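PDB 3HMZ: flavin reductase domain protein, FMN-binding from Shewanella baltica, which binds flavin mononucleotide and probably works as an NAD(P)-dependent oxidoreductase of the flavoredoxin family. Local coordinates for residues Arg71-Ile74 with Glu75-Gly78. Sequence-based numbering, arbitrary orientation.
Sequences REFI and EQSG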
loop_
_atom_site.group_PDB
_atom_site.type_symbol
_atom_site.label_atom_id
_atom_site.label_comp_id
_atom_site.label_asym_id
_atom_site.label_seq_id
_atom_site.Cartn_x
_atom_site.Cartn_y
_atom_site.Cartn_z
ATOM N N ARG A 71 -14.583 7.484 10.213
ATOM C CA ARG A 71 -15.041 6.113 10.478
ATOM C C ARG A 71 -16.525 6.093 10.880
ATOM O O ARG A 71 -17.309 5.251 10.404
ATOM C CB ARG A 71 -14.200 5.480 11.559
ATOM C CG ARG A 71 -14.728 4.143 11.998
ATOM C CD ARG A 71 -13.785 3.498 12.920
ATOM N NE ARG A 71 -14.389 2.297 13.520
ATOM C CZ ARG A 71 -13.729 1.216 13.914
ATOM N NH1 ARG A 71 -12.404 1.121 13.743
ATOM N NH2 ARG A 71 -14.399 0.184 14.464
ATOM N N GLU A 72 -16.886 7.020 11.758
ATOM C CA GLU A 72 -18.298 7.117 12.190
ATOM C C GLU A 72 -19.227 7.313 10.991
ATOM O O GLU A 72 -20.253 6.643 10.852
ATOM C CB GLU A 72 -18.446 8.255 13.188
ATOM C CG GLU A 72 -19.862 8.461 13.741
ATOM C CD GLU A 72 -19.914 9.669 14.614
ATOM O OE1 GLU A 72 -19.043 9.755 15.510
ATOM O OE2 GLU A 72 -20.801 10.546 14.341
ATOM N N PHE A 73 -18.838 8.219 10.098
ATOM C CA PHE A 73 -19.641 8.490 8.907
ATOM C C PHE A 73 -19.776 7.268 8.023
ATOM O O PHE A 73 -20.847 7.023 7.444
ATOM C CB PHE A 73 -19.035 9.657 8.117
ATOM C CG PHE A 73 -19.276 11.017 8.688
ATOM C CD1 PHE A 73 -19.814 11.231 9.983
ATOM C CD2 PHE A 73 -18.919 12.137 7.929
ATOM C CE1 PHE A 73 -20.023 12.520 10.449
ATOM C CE2 PHE A 73 -19.126 13.439 8.424
ATOM C CZ PHE A 73 -19.651 13.613 9.690
ATOM N N ILE A 74 -18.656 6.541 7.855
ATOM C CA ILE A 74 -18.670 5.305 7.064
ATOM C C ILE A 74 -19.574 4.219 7.678
ATOM O O ILE A 74 -20.305 3.550 6.972
ATOM C CB ILE A 74 -17.244 4.811 6.780
ATOM C CG1 ILE A 74 -16.600 5.827 5.824
ATOM C CG2 ILE A 74 -17.269 3.428 6.137
ATOM C CD1 ILE A 74 -15.100 5.618 5.555
ATOM N N GLU A 75 -19.506 4.079 8.994
ATOM C CA GLU A 75 -20.340 3.108 9.701
ATOM C C GLU A 75 -21.807 3.460 9.545
ATOM O O GLU A 75 -22.623 2.569 9.365
ATOM C CB GLU A 75 -19.963 3.068 11.167
ATOM C CG GLU A 75 -18.603 2.397 11.444
ATOM C CD GLU A 75 -18.048 2.684 12.822
ATOM O OE1 GLU A 75 -18.443 3.689 13.461
ATOM O OE2 GLU A 75 -17.182 1.913 13.279
ATOM N N GLN A 76 -22.114 4.751 9.569
ATOM C CA GLN A 76 -23.491 5.211 9.451
ATOM C C GLN A 76 -24.018 5.114 8.019
ATOM O O GLN A 76 -25.120 4.679 7.795
ATOM C CB GLN A 76 -23.618 6.629 10.010
ATOM C CG GLN A 76 -23.389 6.726 11.511
ATOM C CD GLN A 76 -23.208 8.156 12.031
ATOM O OE1 GLN A 76 -23.075 9.122 11.263
ATOM N NE2 GLN A 76 -23.206 8.295 13.356
ATOM N N SER A 77 -23.215 5.513 7.027
ATOM C CA SER A 77 -23.678 5.544 5.647
ATOM C C SER A 77 -23.368 4.342 4.759
ATOM O O SER A 77 -24.037 4.149 3.745
ATOM C CB SER A 77 -23.126 6.811 4.971
ATOM O OG SER A 77 -21.725 6.667 4.753
ATOM N N GLY A 78 -22.315 3.605 5.100
ATOM C CA GLY A 78 -21.865 2.461 4.315
ATOM C C GLY A 78 -21.222 2.771 2.972
ATOM O O GLY A 78 -21.101 1.889 2.129
HETATM O O HOH W 1 -16.841 1.183 15.976
#
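Glu75 reaches back one helical turn to Arg71, an i to i+4 salt bridge in the middle of helix 69-77, which packs on the antiparallel sheet of this flavin reductase-like domain. Arg71 NE gives its hydrogen to Glu75 OE2 at 2.8 Å, coming from above the carboxylate plane, and the guanidinium and carboxylate stand almost perpendicular (87°). With CG anti to the backbone N (chi1 173°), the arginine chain runs extended as far as NE and brings that atom to OE2. A water bridges the pair, accepting from Arg71 NH2 and donating to Glu75 OE2. Beyond the helix, NH1 pairs with Asp148 and Leu64 O, and NH2 with Gln144 O; with an alanine here, the carboxylates of Glu75 and Asp148 would probably lose the cation they share. One residue further along, Glu72 and Gln76 run alongside each other, Glu72 CG lying 3.4 Å from Gln76 NE2. Glu72 OE1 forms a salt bridge with Lys69, an FMN-binding residue, and Gln76 OE1 a hydrogen bond with Ser38. Ile74 packs against Val34 and Ala36, and its O accepts from Gly78 N at 2.7 Å. Gly78 is the first residue past the helix, with a positive phi (71°) that suits glycine. Just before it, Ser77 grips Phe73 O twice, N and OG arriving from opposite faces of the carbonyl plane, OG at 2.9 Å.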